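Local coordinates for N utilization substance protein B homolog (Thermotoga maritima, PDB 1TZV) that probably takes part in transcription antitermination of ribosomal RNA operons by binding the boxA antiterminator sequence, and exists mainly as a monomer in equilibrium with a homodimer, at residues Val12-Leu16 with Tyr50-Ile54; Leu16-Phe21 with Val79-Asn83; Leu31-Leu35 with Asp46-Tyr50. One frame throughout, in Å; residues are numbered along the deposited sequence. Where two conformers were deposited one is given.

How the interactions relate
All three contacts belong to the all-helical NusB fold; interaction 1 shares helix 5-19 with interaction 2 and helix 41-56 with interaction 3. Interaction 1 is the deepest, its centre about 7 Å from the centre of the chain. Interaction 2 carries on along helix 5-19 through the shared L16 and reaches the start of helix 79-94; its centre lies about 10 Å from that of interaction 1, and F13 CE1 packs 3.7 Å from V80 O. Interaction 3 shares Y50 with interaction 1, their centres about 7 Å apart, and brings helix 27-34 onto helix 41-56, with V12 CG2 3.7 Å from A47 CA. Interactions 2 and 3 are about 15 Å apart, centre to centre, yet still touch through Q18 and I34.

Interaction 1 of 3, residues Val12-Leu16 with Tyr50-Ile54; sequences VFKAL and YIRGI
The axes of two short helical segments run in roughly the same N-to-C sense, 46° apart (signed crossing angle -46°), and approach to 10.5 Å; both helices continue beyond them. V12 and I51 set the register, their CA atoms 6.3 Å apart. V12, with chi1 t, points toward the other helix: CG2 lies 3.6 Å from Y50 CB, and CG1 meets I51 CD1 at 3.7 Å and I54 CD1 at 4.0 Å. I51 starts sideways, but its m,m rotamer swings CD1 inward, to 4.0 Å from CB of A15, which points toward the other helix, and 4.2 Å from L16 CD2. L16 (m,t) likewise leaves sideways and returns at its tip, CD2 sitting 4.1 Å from CG2 of I54 (m,t). No hydrogen bond links the segments; this is apolar helix-helix packing in the core. Y50 (chi1 -89°, m; chi2 62°) sends its hydroxyl outside the pair, to a hydrogen bond with E91. Around it, helix 79-94 adds L87, Y90 and N83, and L27 of helix 27-34 packs on L16 and I51.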
loop_
_atom_site.group_PDB
_atom_site.type_symbol
_atom_site.label_atom_id
_atom_site.label_comp_id
_atom_site.label_asym_id
_atom_site.label_seq_id
_atom_site.Cartn_x
_atom_site.Cartn_y
_atom_site.Cartn_z
ATOM N N VAL A 12 -1.990 -6.395 -4.602
ATOM C CA VAL A 12 -0.767 -5.600 -4.539
ATOM C C VAL A 12 -0.104 -5.849 -3.175
ATOM O O VAL A 12 1.102 -6.114 -3.091
ATOM C CB VAL A 12 -1.086 -4.086 -4.726
ATOM C CG1 VAL A 12 0.158 -3.277 -4.509
ATOM C CG2 VAL A 12 -1.641 -3.832 -6.123
ATOM N N PHE A 13 -0.906 -5.782 -2.115
ATOM C CA PHE A 13 -0.376 -6.023 -0.784
ATOM C C PHE A 13 0.215 -7.426 -0.681
ATOM O O PHE A 13 1.304 -7.584 -0.141
ATOM C CB PHE A 13 -1.451 -5.847 0.283
ATOM C CG PHE A 13 -0.973 -6.235 1.648
ATOM C CD1 PHE A 13 -0.121 -5.400 2.354
ATOM C CD2 PHE A 13 -1.270 -7.480 2.164
ATOM C CE1 PHE A 13 0.446 -5.820 3.568
ATOM C CE2 PHE A 13 -0.714 -7.912 3.373
ATOM C CZ PHE A 13 0.147 -7.077 4.071
ATOM N N LYS A 14 -0.487 -8.437 -1.186
ATOM C CA LYS A 14 0.042 -9.795 -1.118
ATOM C C LYS A 14 1.375 -9.935 -1.837
ATOM O O LYS A 14 2.257 -10.658 -1.366
ATOM C CB LYS A 14 -0.976 -10.790 -1.674
ATOM C CG LYS A 14 -2.228 -10.909 -0.819
ATOM C CD LYS A 14 -3.189 -11.958 -1.365
ATOM C CE LYS A 14 -3.697 -11.578 -2.744
ATOM N NZ LYS A 14 -4.534 -12.647 -3.346
ATOM N N ALA A 15 1.549 -9.246 -2.962
ATOM C CA ALA A 15 2.823 -9.322 -3.678
ATOM C C ALA A 15 3.926 -8.703 -2.809
ATOM O O ALA A 15 5.017 -9.259 -2.694
ATOM C CB ALA A 15 2.724 -8.611 -5.041
ATOM N N LEU A 16 3.643 -7.556 -2.180
ATOM C CA LEU A 16 4.616 -6.904 -1.302
ATOM C C LEU A 16 4.959 -7.812 -0.118
ATOM O O LEU A 16 6.124 -7.949 0.234
ATOM C CB LEU A 16 4.066 -5.570 -0.762
ATOM C CG LEU A 16 3.842 -4.497 -1.819
ATOM C CD1 LEU A 16 3.062 -3.356 -1.198
ATOM C CD2 LEU A 16 5.161 -3.997 -2.350
ATOM N N TYR A 50 0.286 -0.264 -9.835
ATOM C CA TYR A 50 0.639 -0.068 -8.421
ATOM C C TYR A 50 2.008 -0.675 -8.086
ATOM O O TYR A 50 2.879 -0.010 -7.517
ATOM C CB TYR A 50 -0.405 -0.724 -7.490
ATOM C CG TYR A 50 -1.589 0.135 -7.073
ATOM C CD1 TYR A 50 -2.490 0.631 -8.026
ATOM C CD2 TYR A 50 -1.837 0.411 -5.721
ATOM C CE1 TYR A 50 -3.614 1.367 -7.634
ATOM C CE2 TYR A 50 -2.955 1.153 -5.329
ATOM C CZ TYR A 50 -3.836 1.615 -6.284
ATOM O OH TYR A 50 -4.971 2.275 -5.875
ATOM N N ILE A 51 2.184 -1.945 -8.429
ATOM C CA ILE A 51 3.443 -2.619 -8.119
ATOM C C ILE A 51 4.620 -1.946 -8.814
ATOM O O ILE A 51 5.668 -1.740 -8.207
ATOM C CB ILE A 51 3.338 -4.123 -8.454
ATOM C CG1 ILE A 51 2.542 -4.827 -7.343
ATOM C CG2 ILE A 51 4.730 -4.747 -8.625
ATOM C CD1 ILE A 51 3.193 -4.767 -5.934
ATOM N N ARG A 52 4.459 -1.558 -10.077
ATOM C CA ARG A 52 5.571 -0.893 -10.752
ATOM C C ARG A 52 5.834 0.476 -10.141
ATOM O O ARG A 52 6.990 0.888 -10.017
ATOM C CB ARG A 52 5.306 -0.794 -12.252
ATOM C CG ARG A 52 5.503 -2.147 -12.920
ATOM C CD ARG A 52 5.238 -2.132 -14.411
ATOM N NE ARG A 52 6.215 -1.353 -15.170
ATOM C CZ ARG A 52 6.199 -1.270 -16.501
ATOM N NH1 ARG A 52 5.262 -1.920 -17.173
ATOM N NH2 ARG A 52 7.101 -0.543 -17.144
ATOM N N GLY A 53 4.764 1.161 -9.734
ATOM C CA GLY A 53 4.900 2.471 -9.120
ATOM C C GLY A 53 5.592 2.419 -7.771
ATOM O O GLY A 53 6.396 3.283 -7.429
ATOM N N ILE A 54 5.278 1.389 -6.989
ATOM C CA ILE A 54 5.896 1.241 -5.684
ATOM C C ILE A 54 7.364 0.868 -5.890
ATOM O O ILE A 54 8.243 1.407 -5.226
ATOM C CB ILE A 54 5.150 0.174 -4.859
ATOM C CG1 ILE A 54 3.754 0.717 -4.493
ATOM C CG2 ILE A 54 5.966 -0.212 -3.619
ATOM C CD1 ILE A 54 2.772 -0.347 -4.020
#

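Interaction 2 of 3, residues Leu16-Phe21 with Val79-Asn83; sequences LFQHEF and VVDRN
The C-terminal part of helix 5-19 meets the first turn of helix 79-94. L16-Q18 is helical, F21 has phi/psi -114/4, and V79-N83 is helical. The register pairs L16 with N83 and F17 with V79, CA atoms 6.3 Å apart in each pair. The charged interaction is a bidentate salt bridge: R82 NE donates to E20 OE1 at 2.9 Å and R82 NH1 to E20 OE2 at 3.0 Å, so the carboxylate lies along the guanidinium edge. E20 reaches it with chi1 m and chi2 near -95°, R82 with t,t,p and chi4 near -99°. R82 NH2 turns back to the carbonyls of L74 and L77, tying the bridge to the loop before the helix. The apolar contacts centre on V79: F17 (chi1 t) puts CE2 3.8 Å from V79 CG2 and 4.1 Å from V80 CG2, the latter at the ring edge, and F21 CZ is 3.9 Å from V79 CG1. L16 lies against the N83 side chain. It is a partly buried junction of two helices of the all-helical NusB fold, an Arg-Glu salt bridge beside an aromatic-aliphatic patch. F13 flanks it, with L27 of helix 27-34 on L16 and Y114 of helix 100-114 on V80.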
loop_
_atom_site.group_PDB
_atom_site.type_symbol
_atom_site.label_atom_id
_atom_site.label_comp_id
_atom_site.label_asym_id
_atom_site.label_seq_id
_atom_site.Cartn_x
_atom_site.Cartn_y
_atom_site.Cartn_z
ATOM N N LEU A 16 3.643 -7.556 -2.180
ATOM C CA LEU A 16 4.616 -6.904 -1.302
ATOM C C LEU A 16 4.959 -7.812 -0.118
ATOM O O LEU A 16 6.124 -7.949 0.234
ATOM C CB LEU A 16 4.066 -5.570 -0.762
ATOM C CG LEU A 16 3.842 -4.497 -1.819
ATOM C CD1 LEU A 16 3.062 -3.356 -1.198
ATOM C CD2 LEU A 16 5.161 -3.997 -2.350
ATOM N N PHE A 17 3.937 -8.410 0.484
ATOM C CA PHE A 17 4.128 -9.313 1.626
ATOM C C PHE A 17 5.011 -10.502 1.218
ATOM O O PHE A 17 6.005 -10.827 1.895
ATOM C CB PHE A 17 2.735 -9.766 2.091
ATOM C CG PHE A 17 2.732 -10.758 3.241
ATOM C CD1 PHE A 17 2.939 -12.124 3.014
ATOM C CD2 PHE A 17 2.435 -10.332 4.529
ATOM C CE1 PHE A 17 2.844 -13.058 4.070
ATOM C CE2 PHE A 17 2.334 -11.249 5.592
ATOM C CZ PHE A 17 2.541 -12.617 5.358
ATOM N N GLN A 18 4.668 -11.152 0.117
ATOM C CA GLN A 18 5.461 -12.299 -0.316
ATOM C C GLN A 18 6.895 -11.950 -0.689
ATOM O O GLN A 18 7.822 -12.743 -0.455
ATOM C CB GLN A 18 4.764 -13.002 -1.483
ATOM C CG GLN A 18 3.459 -13.657 -1.059
ATOM C CD GLN A 18 2.914 -14.608 -2.093
ATOM O OE1 GLN A 18 2.586 -15.754 -1.784
ATOM N NE2 GLN A 18 2.809 -14.143 -3.331
ATOM N N HIS A 19 7.119 -10.757 -1.234
ATOM C CA HIS A 19 8.453 -10.385 -1.619
ATOM C C HIS A 19 9.402 -10.313 -0.426
ATOM O O HIS A 19 10.619 -10.499 -0.585
ATOM C CB HIS A 19 8.465 -9.046 -2.373
ATOM C CG HIS A 19 9.813 -8.686 -2.917
ATOM N ND1 HIS A 19 10.684 -7.848 -2.259
ATOM C CD2 HIS A 19 10.453 -9.092 -4.042
ATOM C CE1 HIS A 19 11.804 -7.742 -2.960
ATOM N NE2 HIS A 19 11.685 -8.484 -4.043
ATOM N N GLU A 20 8.870 -10.046 0.763
ATOM C CA GLU A 20 9.727 -9.965 1.957
ATOM C C GLU A 20 10.468 -11.278 2.249
ATOM O O GLU A 20 11.502 -11.273 2.934
ATOM C CB GLU A 20 8.895 -9.564 3.186
ATOM C CG GLU A 20 8.296 -8.143 3.093
ATOM C CD GLU A 20 9.161 -7.090 3.766
ATOM O OE1 GLU A 20 8.882 -5.878 3.610
ATOM O OE2 GLU A 20 10.116 -7.474 4.473
ATOM N N PHE A 21 9.956 -12.380 1.711
ATOM C CA PHE A 21 10.558 -13.699 1.919
ATOM C C PHE A 21 11.110 -14.263 0.625
ATOM O O PHE A 21 11.597 -15.398 0.583
ATOM C CB PHE A 21 9.493 -14.621 2.499
ATOM C CG PHE A 21 8.814 -14.041 3.696
ATOM C CD1 PHE A 21 7.543 -13.486 3.591
ATOM C CD2 PHE A 21 9.496 -13.943 4.903
ATOM C CE1 PHE A 21 6.963 -12.834 4.684
ATOM C CE2 PHE A 21 8.934 -13.298 5.993
ATOM C CZ PHE A 21 7.666 -12.741 5.889
ATOM N N VAL A 79 6.091 -6.996 8.674
ATOM C CA VAL A 79 5.994 -7.000 7.226
ATOM C C VAL A 79 4.633 -6.417 6.808
ATOM O O VAL A 79 4.536 -5.752 5.772
ATOM C CB VAL A 79 6.170 -8.434 6.634
ATOM C CG1 VAL A 79 7.607 -8.924 6.847
ATOM C CG2 VAL A 79 5.183 -9.401 7.284
ATOM N N VAL A 80 3.593 -6.645 7.605
ATOM C CA VAL A 80 2.283 -6.113 7.264
ATOM C C VAL A 80 2.251 -4.595 7.372
ATOM O O VAL A 80 1.867 -3.902 6.415
ATOM C CB VAL A 80 1.186 -6.671 8.159
ATOM C CG1 VAL A 80 -0.154 -5.999 7.829
ATOM C CG2 VAL A 80 1.083 -8.196 7.975
ATOM N N ASP A 81 2.658 -4.040 8.510
ATOM C CA ASP A 81 2.575 -2.595 8.671
ATOM C C ASP A 81 3.492 -1.834 7.723
ATOM O O ASP A 81 3.106 -0.794 7.177
ATOM C CB ASP A 81 2.855 -2.231 10.125
ATOM C CG ASP A 81 1.768 -2.722 11.058
ATOM O OD1 ASP A 81 0.651 -3.006 10.563
ATOM O OD2 ASP A 81 2.047 -2.803 12.280
ATOM N N ARG A 82 4.709 -2.315 7.516
ATOM C CA ARG A 82 5.626 -1.651 6.602
ATOM C C ARG A 82 5.042 -1.590 5.189
ATOM O O ARG A 82 5.055 -0.533 4.520
ATOM C CB ARG A 82 6.971 -2.416 6.575
ATOM C CG ARG A 82 7.911 -2.027 5.417
ATOM C CD ARG A 82 9.343 -2.566 5.596
ATOM N NE ARG A 82 9.373 -4.014 5.767
ATOM C CZ ARG A 82 9.468 -4.622 6.943
ATOM N NH1 ARG A 82 9.460 -5.942 6.985
ATOM N NH2 ARG A 82 9.613 -3.924 8.065
ATOM N N ASN A 83 4.494 -2.703 4.725
ATOM C CA ASN A 83 3.969 -2.722 3.368
ATOM C C ASN A 83 2.606 -2.053 3.215
ATOM O O ASN A 83 2.313 -1.506 2.141
ATOM C CB ASN A 83 4.057 -4.143 2.833
ATOM C CG ASN A 83 5.499 -4.558 2.631
ATOM O OD1 ASN A 83 6.057 -5.390 3.389
ATOM N ND2 ASN A 83 6.141 -3.944 1.691
#

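Interaction 3 of 3, residues Leu31-Leu35 with Asp46-Tyr50; sequences LEEIL and DARRY
Set L31 to I34 as the closing turn of helix 27-34, with L35 the first residue to leave helical geometry (phi/psi -70/134), and D46-Y50 as an uninterrupted turn of helix 41-56. L31 and R48 are the nearest pair, CA to CA 7.5 Å. D46 opens the second segment facing elsewhere: its OD1 accepts a hydrogen bond from R49 NH2 at 3.1 Å, part of a salt bridge within the helix, while OD2 pairs with K42. A47 points toward the first segment and offers a small apolar surface: its CB lies 4.0 Å from L31 CD2 and 4.2 Å from L35 CD2, and its carbonyl O is 3.5 Å from L31 CD2. L31 takes the t,p rotamer and L35 the m,t rotamer to reach it. R48 follows, its side chain leaving sideways with chi1 m and chi2 and chi3 t, which carries the guanidinium across to E32. There R48 NE donates to E32 OE2 at 2.8 Å and R48 NH1 to E32 OE1 at 2.9 Å, a two-pronged salt bridge made possible by the folded m,m start of the E32 side chain. L35 CD1 lies 3.9 Å from R48 NE, so a leucine methyl packs against the charged group. R49 points away, and its NE forms a salt bridge with E95. Y50 leaves sideways and its end leads away; it touches V12 and L87, and its OH is hydrogen-bonded to E91. Two leucines over an alanine, bordered by a bidentate Arg-Glu pair, join consecutive helices 27-34 and 41-56 within the all-helical NusB fold.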
loop_
_atom_site.group_PDB
_atom_site.type_symbol
_atom_site.label_atom_id
_atom_site.label_comp_id
_atom_site.label_asym_id
_atom_site.label_seq_id
_atom_site.Cartn_x
_atom_site.Cartn_y
_atom_site.Cartn_z
ATOM N N LEU A 31 3.691 -10.699 -8.390
ATOM C CA LEU A 31 2.308 -10.267 -8.624
ATOM C C LEU A 31 1.651 -11.133 -9.699
ATOM O O LEU A 31 0.480 -11.493 -9.579
ATOM C CB LEU A 31 2.240 -8.791 -9.041
ATOM C CG LEU A 31 0.825 -8.312 -9.404
ATOM C CD1 LEU A 31 -0.073 -8.340 -8.168
ATOM C CD2 LEU A 31 0.861 -6.917 -9.988
ATOM N N GLU A 32 2.396 -11.474 -10.751
ATOM C CA GLU A 32 1.819 -12.312 -11.811
ATOM C C GLU A 32 1.365 -13.695 -11.329
ATOM O O GLU A 32 0.457 -14.292 -11.917
ATOM C CB GLU A 32 2.796 -12.461 -12.983
ATOM C CG GLU A 32 3.023 -11.161 -13.762
ATOM C CD GLU A 32 1.733 -10.496 -14.218
ATOM O OE1 GLU A 32 0.875 -11.162 -14.839
ATOM O OE2 GLU A 32 1.568 -9.291 -13.961
ATOM N N GLU A 33 1.980 -14.220 -10.272
ATOM C CA GLU A 33 1.571 -15.523 -9.737
ATOM C C GLU A 33 0.229 -15.375 -9.016
ATOM O O GLU A 33 -0.601 -16.287 -9.008
ATOM C CB GLU A 33 2.591 -16.061 -8.732
ATOM C CG GLU A 33 3.997 -16.293 -9.270
ATOM C CD GLU A 33 4.925 -16.853 -8.204
ATOM O OE1 GLU A 33 4.562 -16.794 -7.009
ATOM O OE2 GLU A 33 6.017 -17.342 -8.559
ATOM N N ILE A 34 0.024 -14.208 -8.409
ATOM C CA ILE A 34 -1.194 -13.909 -7.655
ATOM C C ILE A 34 -2.364 -13.601 -8.582
ATOM O O ILE A 34 -3.488 -14.067 -8.362
ATOM C CB ILE A 34 -0.936 -12.706 -6.703
ATOM C CG1 ILE A 34 0.034 -13.146 -5.603
ATOM C CG2 ILE A 34 -2.233 -12.194 -6.097
ATOM C CD1 ILE A 34 0.732 -11.994 -4.918
ATOM N N LEU A 35 -2.099 -12.812 -9.621
ATOM C CA LEU A 35 -3.137 -12.458 -10.580
ATOM C C LEU A 35 -3.492 -13.693 -11.403
ATOM O O LEU A 35 -2.620 -14.432 -11.858
ATOM C CB LEU A 35 -2.666 -11.328 -11.512
ATOM C CG LEU A 35 -2.354 -9.989 -10.828
ATOM C CD1 LEU A 35 -1.782 -9.019 -11.848
ATOM C CD2 LEU A 35 -3.611 -9.408 -10.181
ATOM N N ASP A 46 -4.529 -2.296 -13.041
ATOM C CA ASP A 46 -4.313 -1.466 -11.864
ATOM C C ASP A 46 -3.252 -2.051 -10.927
ATOM O O ASP A 46 -2.340 -1.338 -10.522
ATOM C CB ASP A 46 -5.626 -1.273 -11.103
ATOM C CG ASP A 46 -6.653 -0.485 -11.895
ATOM O OD1 ASP A 46 -6.260 0.255 -12.817
ATOM O OD2 ASP A 46 -7.856 -0.595 -11.568
ATOM N N ALA A 47 -3.364 -3.334 -10.606
ATOM C CA ALA A 47 -2.390 -3.960 -9.706
ATOM C C ALA A 47 -0.979 -3.848 -10.259
ATOM O O ALA A 47 -0.042 -3.531 -9.531
ATOM C CB ALA A 47 -2.753 -5.396 -9.463
ATOM N N ARG A 48 -0.828 -4.069 -11.569
ATOM C CA ARG A 48 0.486 -3.955 -12.202
ATOM C C ARG A 48 1.040 -2.517 -12.110
ATOM O O ARG A 48 2.236 -2.319 -11.849
ATOM C CB ARG A 48 0.409 -4.416 -13.677
ATOM C CG ARG A 48 0.208 -5.907 -13.801
ATOM C CD ARG A 48 -0.164 -6.336 -15.230
ATOM N NE ARG A 48 -0.350 -7.780 -15.264
ATOM C CZ ARG A 48 -1.229 -8.410 -16.040
ATOM N NH1 ARG A 48 -1.328 -9.729 -15.986
ATOM N NH2 ARG A 48 -1.999 -7.716 -16.861
ATOM N N ARG A 49 0.190 -1.517 -12.335
ATOM C CA ARG A 49 0.622 -0.128 -12.253
ATOM C C ARG A 49 1.080 0.181 -10.810
ATOM O O ARG A 49 2.116 0.830 -10.590
ATOM C CB ARG A 49 -0.516 0.824 -12.665
ATOM C CG ARG A 49 -0.112 2.281 -12.616
ATOM C CD ARG A 49 -1.249 3.247 -13.002
ATOM N NE ARG A 49 -2.353 3.227 -12.043
ATOM C CZ ARG A 49 -3.491 2.570 -12.234
ATOM N NH1 ARG A 49 -4.433 2.594 -11.303
ATOM N NH2 ARG A 49 -3.704 1.906 -13.362
ATOM N N TYR A 50 0.286 -0.264 -9.835
ATOM C CA TYR A 50 0.639 -0.068 -8.421
ATOM C C TYR A 50 2.008 -0.675 -8.086
ATOM O O TYR A 50 2.879 -0.010 -7.517
ATOM C CB TYR A 50 -0.405 -0.724 -7.490
ATOM C CG TYR A 50 -1.589 0.135 -7.073
ATOM C CD1 TYR A 50 -2.490 0.631 -8.026
ATOM C CD2 TYR A 50 -1.837 0.411 -5.721
ATOM C CE1 TYR A 50 -3.614 1.367 -7.634
ATOM C CE2 TYR A 50 -2.955 1.153 -5.329
ATOM C CZ TYR A 50 -3.836 1.615 -6.284
ATOM O OH TYR A 50 -4.971 2.275 -5.875
#